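Local coordinates for transferrin binding protein B (Actinobacillus suis, PDB 3PQU) that probably binds host transferrin as an outer-membrane lipoprotein and so serves iron acquisition by this porcine pathogen, at residues Ile88-Glu93 / Asp150-Tyr155; Asp96-Gly101 / Val126-Tyr131; Ala228-Phe233 / Ser245-Gly250; Val260-Ser265 / Lys280-Gly285. All coordinates share one frame; numbering follows the deposited sequence.

Contact 1. Residues Ile88-Glu93 / Asp150-Tyr155; sequences IPHLKE and DGYIYY
His90 lays its imidazole flat against the phenol ring of Tyr152 in a face-to-face stack, with centroids of the two rings 3.7 Å apart and planes only 8° from parallel. Tyr152 CZ lies over the centre of the imidazole and His90 CD2 over the centre of the phenol, while His90 CG lies 3.4 Å from Tyr152 CE2. A chi1 of -63° sets His90 CG anti to the carbonyl carbon, beside the backbone N, on a CB that points to the strand, and bonds at both nitrogens restrain the ring's rotation. Its ND1 donates to Glu93 OE1 (2.9 Å, 158° at the hydrogen), which lies in the imidazole plane but is met from above its own carboxylate plane; NE2 is hydrogen-bonded to Glu45 of strand 43-47. Next to the stack the packing is mostly of carbon on Tyr154: Pro89 CD rests over one ring face as a CH-pi contact, 3.7 Å from Tyr154 CE1, and the Ile88 CD1 methyl meets the hydroxyl end, 3.7 Å from Tyr154 OH. The side of Glu93 is looser and open to solvent. Its OE1 stays 4.2 Å from Tyr152 OH, and a water links the two, donating to Glu93 OE1 at 2.9 Å and hydrogen-bonding Tyr152 OH at 3.2 Å. Behind these side chains the backbone makes a type II beta turn from Ile88 to Leu91, with His90 at the N-cap of helix 91-97. The turn that leads into this short helix thus packs on strand 150-157 of the five-stranded antiparallel sheet in the N-lobe handle domain.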
loop_
_atom_site.group_PDB
_atom_site.type_symbol
_atom_site.label_atom_id
_atom_site.label_comp_id
_atom_site.label_asym_id
_atom_site.label_seq_id
_atom_site.Cartn_x
_atom_site.Cartn_y
_atom_site.Cartn_z
ATOM N N ILE A 88 -8.871 9.992 11.439
ATOM C CA ILE A 88 -7.591 10.683 11.433
ATOM C C ILE A 88 -6.683 10.130 12.539
ATOM O O ILE A 88 -7.101 9.993 13.692
ATOM C CB ILE A 88 -7.803 12.211 11.598
ATOM C CG1 ILE A 88 -8.743 12.743 10.511
ATOM C CG2 ILE A 88 -6.478 12.959 11.560
ATOM C CD1 ILE A 88 -8.183 12.642 9.072
ATOM N N PRO A 89 -5.437 9.779 12.198
ATOM C CA PRO A 89 -4.598 9.154 13.235
ATOM C C PRO A 89 -4.458 10.025 14.482
ATOM O O PRO A 89 -4.228 11.221 14.343
ATOM C CB PRO A 89 -3.227 9.001 12.543
ATOM C CG PRO A 89 -3.548 8.917 11.078
ATOM C CD PRO A 89 -4.793 9.782 10.869
ATOM N N HIS A 90 -4.590 9.429 15.671
ATOM C CA HIS A 90 -4.414 10.136 16.941
ATOM C C HIS A 90 -5.463 11.232 17.278
ATOM O O HIS A 90 -5.423 11.803 18.367
ATOM C CB HIS A 90 -2.981 10.685 17.052
ATOM C CG HIS A 90 -1.930 9.615 17.070
ATOM N ND1 HIS A 90 -1.614 8.902 18.204
ATOM C CD2 HIS A 90 -1.150 9.109 16.083
ATOM C CE1 HIS A 90 -0.675 8.016 17.923
ATOM N NE2 HIS A 90 -0.373 8.125 16.643
ATOM N N LEU A 91 -6.400 11.522 16.376
ATOM C CA LEU A 91 -7.359 12.609 16.630
ATOM C C LEU A 91 -8.158 12.386 17.930
ATOM O O LEU A 91 -8.322 13.298 18.743
ATOM C CB LEU A 91 -8.301 12.826 15.438
ATOM C CG LEU A 91 -9.258 14.024 15.599
ATOM C CD1 LEU A 91 -8.482 15.352 15.657
ATOM C CD2 LEU A 91 -10.344 14.090 14.519
ATOM N N LYS A 92 -8.636 11.166 18.119
ATOM C CA LYS A 92 -9.379 10.791 19.317
ATOM C C LYS A 92 -8.495 10.883 20.557
ATOM O O LYS A 92 -8.908 11.427 21.584
ATOM C CB LYS A 92 -9.939 9.372 19.184
ATOM C CG LYS A 92 -10.514 8.803 20.480
ATOM C CD LYS A 92 -11.978 9.178 20.669
ATOM C CE LYS A 92 -12.490 8.760 22.049
ATOM N NZ LYS A 92 -12.027 7.394 22.444
ATOM N N GLU A 93 -7.280 10.348 20.464
ATOM C CA GLU A 93 -6.323 10.420 21.561
ATOM C C GLU A 93 -6.076 11.867 21.983
ATOM O O GLU A 93 -6.067 12.163 23.166
ATOM C CB GLU A 93 -4.975 9.814 21.160
ATOM C CG GLU A 93 -4.755 8.358 21.496
ATOM C CD GLU A 93 -3.367 7.881 21.052
ATOM O OE1 GLU A 93 -2.428 8.712 20.992
ATOM O OE2 GLU A 93 -3.215 6.677 20.759
ATOM N N ASP A 150 1.570 19.760 20.145
ATOM C CA ASP A 150 1.770 18.328 20.330
ATOM C C ASP A 150 0.981 17.609 19.268
ATOM O O ASP A 150 -0.230 17.799 19.176
ATOM C CB ASP A 150 1.256 17.863 21.703
ATOM C CG ASP A 150 1.639 16.423 21.999
ATOM O OD1 ASP A 150 0.810 15.652 22.528
ATOM O OD2 ASP A 150 2.782 16.061 21.684
ATOM N N GLY A 151 1.648 16.787 18.458
ATOM C CA GLY A 151 0.930 16.102 17.398
ATOM C C GLY A 151 1.839 15.328 16.478
ATOM O O GLY A 151 2.944 14.967 16.884
ATOM N N TYR A 152 1.387 15.116 15.238
ATOM C CA TYR A 152 2.044 14.205 14.309
ATOM C C TYR A 152 2.045 14.736 12.885
ATOM O O TYR A 152 1.135 15.462 12.474
ATOM C CB TYR A 152 1.313 12.865 14.326
ATOM C CG TYR A 152 1.230 12.233 15.687
ATOM C CD1 TYR A 152 2.107 11.220 16.065
ATOM C CD2 TYR A 152 0.289 12.667 16.613
ATOM C CE1 TYR A 152 2.033 10.636 17.340
ATOM C CE2 TYR A 152 0.209 12.101 17.880
ATOM C CZ TYR A 152 1.082 11.092 18.237
ATOM O OH TYR A 152 0.988 10.548 19.495
ATOM N N ILE A 153 3.070 14.367 12.136
ATOM C CA ILE A 153 3.077 14.564 10.685
ATOM C C ILE A 153 2.833 13.175 10.103
ATOM O O ILE A 153 3.387 12.201 10.601
ATOM C CB ILE A 153 4.429 15.082 10.217
ATOM C CG1 ILE A 153 4.805 16.383 10.980
ATOM C CG2 ILE A 153 4.436 15.275 8.698
ATOM C CD1 ILE A 153 3.775 17.539 10.874
ATOM N N TYR A 154 2.009 13.052 9.072
ATOM C CA TYR A 154 1.717 11.715 8.570
ATOM C C TYR A 154 1.222 11.726 7.131
ATOM O O TYR A 154 0.855 12.771 6.593
ATOM C CB TYR A 154 0.654 11.042 9.452
ATOM C CG TYR A 154 -0.761 11.512 9.111
ATOM C CD1 TYR A 154 -1.620 10.721 8.333
ATOM C CD2 TYR A 154 -1.212 12.756 9.510
ATOM C CE1 TYR A 154 -2.907 11.159 8.005
ATOM C CE2 TYR A 154 -2.499 13.208 9.184
ATOM C CZ TYR A 154 -3.328 12.403 8.425
ATOM O OH TYR A 154 -4.588 12.840 8.104
ATOM N N TYR A 155 1.191 10.541 6.534
ATOM C CA TYR A 155 0.320 10.295 5.397
ATOM C C TYR A 155 -0.301 8.918 5.565
ATOM O O TYR A 155 0.273 8.034 6.203
ATOM C CB TYR A 155 1.073 10.418 4.032
ATOM C CG TYR A 155 1.893 9.193 3.627
ATOM C CD1 TYR A 155 1.308 8.137 2.929
ATOM C CD2 TYR A 155 3.252 9.103 3.932
ATOM C CE1 TYR A 155 2.062 7.013 2.552
ATOM C CE2 TYR A 155 4.006 7.986 3.569
ATOM C CZ TYR A 155 3.400 6.940 2.877
ATOM O OH TYR A 155 4.140 5.830 2.495
HETATM O O HOH W 1 -1.270 11.267 21.714
#

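Contact 2. Residues Asp96-Gly101 / Val126-Tyr131; sequences DKTTSG and VFDESY
Lys97 reaches across to Tyr131 and ends with its ammonium over the ring. Its CB starts the chain toward segment 126-131; CG then comes 4.0 Å from Tyr131 CE1, CD lies 3.9 Å from Tyr131 OH, and CE is 4.2 Å from Tyr131 CZ. A bend at the last torsion (chi4 60°) carries NZ above the middle of the ring, 3.3 Å from the Tyr131 centroid and 7° off the ring normal, a cation-pi contact. The same NZ forms a salt bridge with Asp150 and donates to a water, which in turn donates to Asp128 OD2 at 2.6 Å. Asp128 is the polar centre: its OD2 receives Thr98 OG1 at 2.7 Å, from above the carboxylate plane, and its OD1 receives Ser100 OG at 2.7 Å, on the syn side but out of that plane. Ser130 N reaches OD1 from the opposite face, on the anti side, closing an Asx turn. Thr98 OG1 meanwhile accepts from Ser100 N and Gly101 N, an ST turn within an ST motif, so its hydroxyl ties its own loop to the carboxylate. A second water joins Thr99 N, Asp128 OD2 and Ser130 O. The loop leaving helix 91-97 is thereby held to the end of strand 121-128, which runs between strands 150-157 and 103-105; Thr98 and Asp128 both pack on Ile103 of the latter.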
loop_
_atom_site.group_PDB
_atom_site.type_symbol
_atom_site.label_atom_id
_atom_site.label_comp_id
_atom_site.label_asym_id
_atom_site.label_seq_id
_atom_site.Cartn_x
_atom_site.Cartn_y
_atom_site.Cartn_z
ATOM N N ASP A 96 -9.105 13.313 23.785
ATOM C CA ASP A 96 -9.298 12.795 25.138
ATOM C C ASP A 96 -8.400 13.475 26.171
ATOM O O ASP A 96 -8.812 13.639 27.291
ATOM C CB ASP A 96 -9.096 11.273 25.204
ATOM C CG ASP A 96 -10.168 10.498 24.436
ATOM O OD1 ASP A 96 -11.178 11.112 24.018
ATOM O OD2 ASP A 96 -9.983 9.276 24.239
ATOM N N LYS A 97 -7.179 13.864 25.808
ATOM C CA LYS A 97 -6.248 14.418 26.798
ATOM C C LYS A 97 -6.107 15.959 26.791
ATOM O O LYS A 97 -5.361 16.534 27.594
ATOM C CB LYS A 97 -4.848 13.795 26.638
ATOM C CG LYS A 97 -4.090 14.238 25.380
ATOM C CD LYS A 97 -2.752 13.462 25.256
ATOM C CE LYS A 97 -1.967 13.859 24.008
ATOM N NZ LYS A 97 -1.597 15.320 23.947
ATOM N N THR A 98 -6.796 16.629 25.878
ATOM C CA THR A 98 -6.561 18.054 25.683
ATOM C C THR A 98 -7.108 18.898 26.836
ATOM O O THR A 98 -8.166 18.616 27.398
ATOM C CB THR A 98 -7.168 18.573 24.352
ATOM O OG1 THR A 98 -6.824 19.953 24.174
ATOM C CG2 THR A 98 -8.706 18.459 24.370
ATOM N N THR A 99 -6.385 19.945 27.197
ATOM C CA THR A 99 -6.953 20.905 28.137
ATOM C C THR A 99 -7.063 22.250 27.418
ATOM O O THR A 99 -7.478 23.244 28.012
ATOM C CB THR A 99 -6.076 21.092 29.358
ATOM O OG1 THR A 99 -4.800 21.563 28.918
ATOM C CG2 THR A 99 -5.915 19.782 30.140
ATOM N N SER A 100 -6.678 22.279 26.143
ATOM C CA SER A 100 -6.775 23.499 25.349
ATOM C C SER A 100 -8.122 23.617 24.622
ATOM O O SER A 100 -8.653 24.727 24.457
ATOM C CB SER A 100 -5.653 23.549 24.287
ATOM O OG SER A 100 -5.913 22.603 23.273
ATOM N N GLY A 101 -8.660 22.480 24.182
ATOM C CA GLY A 101 -9.803 22.458 23.281
ATOM C C GLY A 101 -9.432 22.982 21.898
ATOM O O GLY A 101 -10.305 23.353 21.112
ATOM N N VAL A 126 -1.846 16.467 12.453
ATOM C CA VAL A 126 -2.943 16.465 13.401
ATOM C C VAL A 126 -2.306 16.860 14.724
ATOM O O VAL A 126 -1.262 16.325 15.099
ATOM C CB VAL A 126 -3.611 15.085 13.450
ATOM C CG1 VAL A 126 -2.550 13.973 13.472
ATOM C CG2 VAL A 126 -4.576 14.983 14.612
ATOM N N PHE A 127 -2.890 17.830 15.408
ATOM C CA PHE A 127 -2.195 18.363 16.575
ATOM C C PHE A 127 -3.070 19.132 17.554
ATOM O O PHE A 127 -4.171 19.589 17.214
ATOM C CB PHE A 127 -1.032 19.253 16.104
ATOM C CG PHE A 127 -1.473 20.615 15.601
ATOM C CD1 PHE A 127 -1.455 21.719 16.444
ATOM C CD2 PHE A 127 -1.919 20.779 14.289
ATOM C CE1 PHE A 127 -1.889 22.980 15.987
ATOM C CE2 PHE A 127 -2.336 22.021 13.820
ATOM C CZ PHE A 127 -2.322 23.129 14.669
ATOM N N ASP A 128 -2.559 19.246 18.778
ATOM C CA ASP A 128 -3.129 20.088 19.822
ATOM C C ASP A 128 -2.253 21.340 19.851
ATOM O O ASP A 128 -1.035 21.252 19.975
ATOM C CB ASP A 128 -3.096 19.340 21.171
ATOM C CG ASP A 128 -3.740 20.125 22.313
ATOM O OD1 ASP A 128 -3.673 21.362 22.321
ATOM O OD2 ASP A 128 -4.290 19.507 23.239
ATOM N N GLU A 129 -2.854 22.509 19.698
ATOM C CA GLU A 129 -2.067 23.743 19.632
ATOM C C GLU A 129 -1.229 23.981 20.893
ATOM O O GLU A 129 -0.153 24.567 20.824
ATOM C CB GLU A 129 -2.990 24.946 19.443
ATOM C CG GLU A 129 -2.289 26.277 19.446
ATOM C CD GLU A 129 -3.257 27.430 19.195
ATOM O OE1 GLU A 129 -4.054 27.344 18.237
ATOM O OE2 GLU A 129 -3.222 28.424 19.954
ATOM N N SER A 130 -1.732 23.571 22.053
ATOM C CA SER A 130 -1.013 23.866 23.285
ATOM C C SER A 130 -1.284 22.842 24.360
ATOM O O SER A 130 -2.328 22.888 25.026
ATOM C CB SER A 130 -1.359 25.274 23.805
ATOM O OG SER A 130 -0.514 25.628 24.896
ATOM N N TYR A 131 -0.310 21.960 24.558
ATOM C CA TYR A 131 -0.436 20.826 25.477
ATOM C C TYR A 131 0.816 20.682 26.345
ATOM O O TYR A 131 1.941 20.657 25.858
ATOM C CB TYR A 131 -0.694 19.513 24.699
ATOM C CG TYR A 131 -0.693 18.290 25.608
ATOM C CD1 TYR A 131 -1.794 18.003 26.427
ATOM C CD2 TYR A 131 0.411 17.448 25.679
ATOM C CE1 TYR A 131 -1.788 16.903 27.285
ATOM C CE2 TYR A 131 0.423 16.333 26.533
ATOM C CZ TYR A 131 -0.676 16.072 27.324
ATOM O OH TYR A 131 -0.669 14.984 28.158
HETATM O O HOH W 2 -4.053 16.872 23.360
HETATM O O HOH W 3 -3.971 20.719 25.525
#

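Contact 3. Residues Ala228-Phe233 / Ser245-Gly250; sequences AHSSEF and SLYRNG
Ser230 and Tyr247 face each other as a hydrogen-bonded pair in the antiparallel beta hairpin of strands 229-236 and 241-249, part of the N-lobe beta barrel. Their side chains share one face of the sheet with Glu232 and Ser245, while His229, Ser231, Leu246 and Arg248 occupy the other; the axes of 229-233 and 245-249 run at 156°. Tyr247 CB packs 3.5 Å from Ser230 OG, and the ring turns its edge to Ser230 O. The same hydroxyl oxygen is met by Asn249, whose ND2 donates to Ser230 OG at 3.0 Å in an almost straight bond (168°), with the oxygen in the amide plane. On the opposite, more buried face Leu246 supplies the apolar packing: its CD2 sits 3.6 Å from Ser231 CB and 4.2 Å from Phe233 CZ. Farther along, His229 and Arg248 form a non-hydrogen-bonded pair whose polar ends converge on the carboxylate of Asp207: Arg248 makes a salt bridge to it and His229 NE2 a hydrogen bond. Strand 170-183, which neighbours this hairpin, gives the His229 ring edge-to-face contacts with Trp176 and Phe178, and Ser231 OG a bond to Thr175 O. At the hairpin's open end Asn249 CG is anti to the carbonyl carbon (chi1 -59°), beside the backbone N, and Ala228 O receives two donors from this single residue, Asn249 N at 2.9 Å, nearly in line with the carbonyl, and Asn249 ND2 at 2.9 Å, from above the carbonyl plane.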
loop_
_atom_site.group_PDB
_atom_site.type_symbol
_atom_site.label_atom_id
_atom_site.label_comp_id
_atom_site.label_asym_id
_atom_site.label_seq_id
_atom_site.Cartn_x
_atom_site.Cartn_y
_atom_site.Cartn_z
ATOM N N ALA A 228 -0.254 27.831 1.060
ATOM C CA ALA A 228 0.577 27.044 1.971
ATOM C C ALA A 228 1.718 26.310 1.271
ATOM O O ALA A 228 2.536 26.921 0.601
ATOM C CB ALA A 228 -0.281 26.043 2.779
ATOM N N HIS A 229 1.766 24.993 1.457
ATOM C CA HIS A 229 2.833 24.180 0.892
ATOM C C HIS A 229 2.274 23.282 -0.209
ATOM O O HIS A 229 1.563 22.296 0.053
ATOM C CB HIS A 229 3.521 23.352 1.983
ATOM C CG HIS A 229 3.969 24.172 3.153
ATOM N ND1 HIS A 229 3.195 24.347 4.284
ATOM C CD2 HIS A 229 5.101 24.890 3.354
ATOM C CE1 HIS A 229 3.832 25.141 5.131
ATOM N NE2 HIS A 229 4.987 25.488 4.588
ATOM N N SER A 230 2.606 23.627 -1.446
ATOM C CA SER A 230 2.016 22.948 -2.592
ATOM C C SER A 230 3.019 22.009 -3.250
ATOM O O SER A 230 4.239 22.211 -3.189
ATOM C CB SER A 230 1.475 23.973 -3.606
ATOM O OG SER A 230 2.529 24.782 -4.096
ATOM N N SER A 231 2.494 20.965 -3.881
ATOM C CA SER A 231 3.340 19.994 -4.545
ATOM C C SER A 231 2.846 19.778 -5.965
ATOM O O SER A 231 1.646 19.888 -6.246
ATOM C CB SER A 231 3.346 18.667 -3.775
ATOM O OG SER A 231 2.085 18.025 -3.812
ATOM N N GLU A 232 3.769 19.465 -6.861
ATOM C CA GLU A 232 3.385 19.054 -8.200
ATOM C C GLU A 232 4.297 17.934 -8.684
ATOM O O GLU A 232 5.508 17.973 -8.461
ATOM C CB GLU A 232 3.407 20.235 -9.170
ATOM C CG GLU A 232 2.814 19.860 -10.532
ATOM C CD GLU A 232 2.580 21.057 -11.446
ATOM O OE1 GLU A 232 2.387 22.187 -10.937
ATOM O OE2 GLU A 232 2.577 20.854 -12.680
ATOM N N PHE A 233 3.706 16.920 -9.310
ATOM C CA PHE A 233 4.484 15.812 -9.867
ATOM C C PHE A 233 4.162 15.522 -11.337
ATOM O O PHE A 233 3.019 15.668 -11.776
ATOM C CB PHE A 233 4.264 14.541 -9.053
ATOM C CG PHE A 233 4.572 14.695 -7.592
ATOM C CD1 PHE A 233 5.822 14.364 -7.100
ATOM C CD2 PHE A 233 3.606 15.175 -6.709
ATOM C CE1 PHE A 233 6.122 14.501 -5.741
ATOM C CE2 PHE A 233 3.891 15.317 -5.358
ATOM C CZ PHE A 233 5.160 14.977 -4.870
ATOM N N SER A 245 8.129 18.757 -7.704
ATOM C CA SER A 245 8.597 19.988 -7.082
ATOM C C SER A 245 7.766 20.274 -5.835
ATOM O O SER A 245 6.554 20.053 -5.829
ATOM C CB SER A 245 8.427 21.145 -8.084
ATOM O OG SER A 245 9.330 21.007 -9.160
ATOM N N LEU A 246 8.403 20.783 -4.791
ATOM C CA LEU A 246 7.669 21.207 -3.602
ATOM C C LEU A 246 7.919 22.680 -3.350
ATOM O O LEU A 246 9.077 23.111 -3.305
ATOM C CB LEU A 246 8.104 20.397 -2.370
ATOM C CG LEU A 246 8.172 18.870 -2.547
ATOM C CD1 LEU A 246 8.654 18.217 -1.248
ATOM C CD2 LEU A 246 6.816 18.326 -2.930
ATOM N N TYR A 247 6.833 23.431 -3.146
ATOM C CA TYR A 247 6.882 24.886 -3.063
ATOM C C TYR A 247 6.391 25.414 -1.722
ATOM O O TYR A 247 5.504 24.822 -1.101
ATOM C CB TYR A 247 5.992 25.506 -4.152
ATOM C CG TYR A 247 6.414 25.195 -5.563
ATOM C CD1 TYR A 247 7.315 26.022 -6.232
ATOM C CD2 TYR A 247 5.885 24.099 -6.246
ATOM C CE1 TYR A 247 7.710 25.750 -7.546
ATOM C CE2 TYR A 247 6.261 23.824 -7.560
ATOM C CZ TYR A 247 7.171 24.652 -8.202
ATOM O OH TYR A 247 7.542 24.384 -9.499
ATOM N N ARG A 248 6.959 26.539 -1.298
ATOM C CA ARG A 248 6.454 27.294 -0.150
ATOM C C ARG A 248 5.817 28.566 -0.684
ATOM O O ARG A 248 6.459 29.360 -1.397
ATOM C CB ARG A 248 7.591 27.630 0.836
ATOM C CG ARG A 248 7.173 28.451 2.080
ATOM C CD ARG A 248 8.399 29.038 2.803
ATOM N NE ARG A 248 8.074 29.686 4.075
ATOM C CZ ARG A 248 7.842 30.993 4.214
ATOM N NH1 ARG A 248 7.888 31.793 3.162
ATOM N NH2 ARG A 248 7.564 31.505 5.404
ATOM N N ASN A 249 4.546 28.757 -0.361
ATOM C CA ASN A 249 3.804 29.919 -0.856
ATOM C C ASN A 249 3.612 30.939 0.257
ATOM O O ASN A 249 2.746 30.767 1.112
ATOM C CB ASN A 249 2.454 29.456 -1.414
ATOM C CG ASN A 249 2.621 28.456 -2.534
ATOM O OD1 ASN A 249 3.094 28.808 -3.611
ATOM N ND2 ASN A 249 2.272 27.201 -2.281
ATOM N N GLY A 250 4.428 31.988 0.243
ATOM C CA GLY A 250 4.492 32.931 1.344
ATOM C C GLY A 250 3.213 33.667 1.692
ATOM O O GLY A 250 2.236 33.686 0.937
#

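Contact 4. Residues Val260-Ser265 / Lys280-Gly285; sequences VTKRYS and KAEKAG
Ser265 and Lys280 exchange backbone hydrogen bonds as an antiparallel pair in the beta hairpin of strands 260-271 and 274-281, within the N-lobe barrel. Lys280 N to Ser265 O is 2.8 Å and practically straight (179°), and Ser265 N to Lys280 O is 3.0 Å; Tyr264 and Ala281 form the adjacent non-hydrogen-bonded pair. Beyond them Glu282 N still reaches Arg263 O, at 2.9 Å, though from above the carbonyl plane, and segment 280-285 passes from strand into loop. Arg263 and Tyr264 both lie opposite Leu246 of the neighbouring strand 241-249, a classic beta bulge. Among the side chains, Tyr264 CE1 packs on Ala281 CB at 4.1 Å, while its ring meets Phe311 edge-to-face and its OH bonds to Thr290 O. Arg263 instead makes a cation-pi contact with Phe289. On the exposed side the chains of Lys262 and Glu282 lie side by side, pointing the same way, with Lys262 CD 3.8 Å from Glu282 CG. Lys283, bent at three torsions, brings NZ to 3.9 Å from Thr261 CB, the two side chains crossing at about a right angle. Glu282 bends at chi2 (-64°), which swings CD back toward the strand; there Ser265 OG donates to Glu282 OE2 at 2.7 Å from above the carboxylate plane.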
loop_
_atom_site.group_PDB
_atom_site.type_symbol
_atom_site.label_atom_id
_atom_site.label_comp_id
_atom_site.label_asym_id
_atom_site.label_seq_id
_atom_site.Cartn_x
_atom_site.Cartn_y
_atom_site.Cartn_z
ATOM N N VAL A 260 6.849 33.039 -3.742
ATOM C CA VAL A 260 6.727 31.607 -3.966
ATOM C C VAL A 260 8.123 31.014 -4.184
ATOM O O VAL A 260 8.813 31.404 -5.125
ATOM C CB VAL A 260 5.852 31.329 -5.194
ATOM C CG1 VAL A 260 5.817 29.816 -5.487
ATOM C CG2 VAL A 260 4.451 31.882 -4.978
ATOM N N THR A 261 8.561 30.101 -3.314
ATOM C CA THR A 261 9.889 29.524 -3.496
ATOM C C THR A 261 9.863 28.012 -3.590
ATOM O O THR A 261 9.149 27.351 -2.850
ATOM C CB THR A 261 10.892 29.973 -2.404
ATOM O OG1 THR A 261 10.346 29.706 -1.112
ATOM C CG2 THR A 261 11.185 31.459 -2.524
ATOM N N LYS A 262 10.633 27.468 -4.526
ATOM C CA LYS A 262 10.770 26.028 -4.622
ATOM C C LYS A 262 11.777 25.564 -3.572
ATOM O O LYS A 262 12.924 26.001 -3.567
ATOM C CB LYS A 262 11.219 25.595 -6.022
ATOM C CG LYS A 262 11.255 24.073 -6.169
ATOM C CD LYS A 262 11.908 23.630 -7.482
ATOM C CE LYS A 262 11.191 24.208 -8.677
ATOM N NZ LYS A 262 11.697 23.635 -9.975
ATOM N N ARG A 263 11.330 24.680 -2.684
ATOM C CA ARG A 263 12.176 24.125 -1.627
ATOM C C ARG A 263 12.856 22.814 -2.055
ATOM O O ARG A 263 13.963 22.512 -1.617
ATOM C CB ARG A 263 11.340 23.831 -0.382
ATOM C CG ARG A 263 10.830 25.049 0.341
ATOM C CD ARG A 263 11.956 25.706 1.106
ATOM N NE ARG A 263 11.491 26.255 2.375
ATOM C CZ ARG A 263 12.158 27.160 3.079
ATOM N NH1 ARG A 263 13.318 27.625 2.633
ATOM N NH2 ARG A 263 11.658 27.613 4.218
ATOM N N TYR A 264 12.182 22.026 -2.890
ATOM C CA TYR A 264 12.707 20.705 -3.273
ATOM C C TYR A 264 12.358 20.309 -4.700
ATOM O O TYR A 264 11.292 20.676 -5.214
ATOM C CB TYR A 264 12.139 19.626 -2.352
ATOM C CG TYR A 264 12.795 19.493 -1.009
ATOM C CD1 TYR A 264 14.027 18.845 -0.871
ATOM C CD2 TYR A 264 12.170 19.985 0.136
ATOM C CE1 TYR A 264 14.629 18.729 0.377
ATOM C CE2 TYR A 264 12.743 19.865 1.361
ATOM C CZ TYR A 264 13.972 19.232 1.490
ATOM O OH TYR A 264 14.522 19.112 2.737
ATOM N N SER A 265 13.262 19.555 -5.322
ATOM C CA SER A 265 12.976 18.805 -6.553
ATOM C C SER A 265 12.953 17.330 -6.189
ATOM O O SER A 265 13.729 16.874 -5.356
ATOM C CB SER A 265 14.068 19.002 -7.647
ATOM O OG SER A 265 14.131 20.339 -8.110
ATOM N N LYS A 280 15.853 16.617 -3.566
ATOM C CA LYS A 280 17.005 17.496 -3.687
ATOM C C LYS A 280 16.666 18.904 -3.207
ATOM O O LYS A 280 15.785 19.556 -3.760
ATOM C CB LYS A 280 17.473 17.549 -5.151
ATOM C CG LYS A 280 18.892 17.048 -5.375
ATOM C CD LYS A 280 18.973 15.531 -5.234
ATOM C CE LYS A 280 20.405 15.020 -5.358
ATOM N NZ LYS A 280 20.462 13.538 -5.219
ATOM N N ALA A 281 17.375 19.371 -2.187
ATOM C CA ALA A 281 17.170 20.711 -1.664
ATOM C C ALA A 281 17.489 21.740 -2.720
ATOM O O ALA A 281 18.568 21.699 -3.331
ATOM C CB ALA A 281 18.043 20.940 -0.433
ATOM N N GLU A 282 16.585 22.690 -2.914
ATOM C CA GLU A 282 16.790 23.686 -3.960
ATOM C C GLU A 282 17.434 24.980 -3.488
ATOM O O GLU A 282 17.796 25.815 -4.296
ATOM C CB GLU A 282 15.482 23.970 -4.698
ATOM C CG GLU A 282 15.095 22.855 -5.645
ATOM C CD GLU A 282 16.113 22.690 -6.757
ATOM O OE1 GLU A 282 16.716 23.708 -7.155
ATOM O OE2 GLU A 282 16.320 21.548 -7.218
ATOM N N LYS A 283 17.591 25.151 -2.184
ATOM C CA LYS A 283 18.192 26.383 -1.680
ATOM C C LYS A 283 19.421 26.079 -0.829
ATOM O O LYS A 283 19.323 25.408 0.185
ATOM C CB LYS A 283 17.177 27.157 -0.850
ATOM C CG LYS A 283 17.448 28.644 -0.771
ATOM C CD LYS A 283 16.991 29.335 -2.049
ATOM C CE LYS A 283 15.517 29.055 -2.338
ATOM N NZ LYS A 283 14.608 29.693 -1.339
ATOM N N ALA A 284 20.578 26.588 -1.228
ATOM C CA ALA A 284 21.819 26.261 -0.527
ATOM C C ALA A 284 21.855 26.811 0.895
ATOM O O ALA A 284 21.323 27.879 1.170
ATOM C CB ALA A 284 23.038 26.770 -1.322
ATOM N N GLY A 285 22.489 26.079 1.802
ATOM C CA GLY A 285 22.795 26.625 3.115
ATOM C C GLY A 285 21.643 26.677 4.115
ATOM O O GLY A 285 21.719 27.410 5.101
HETATM O O HOH W 4 16.009 23.529 0.273
#

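The four contacts form two touching couples in the N-lobe. Contacts 1 and 2 belong to the handle domain: both use helix 91-97, their strands 150-157 and 121-128 are neighbours, and Asp150 of contact 1 bridges to Lys97 of contact 2. Contacts 3 and 4 are successive hairpins of the barrel, joined where strands 241-249 and 260-271 pair. Contacts 1, 2 and 4 lie at the surface; contact 3 is partly buried. Handle contacts rely on side chains, ring stacking in one and a carboxylate with waters in the other, whereas barrel contacts rest on backbone ladders. Contacts 1 and 3 have centres about 22 Å apart.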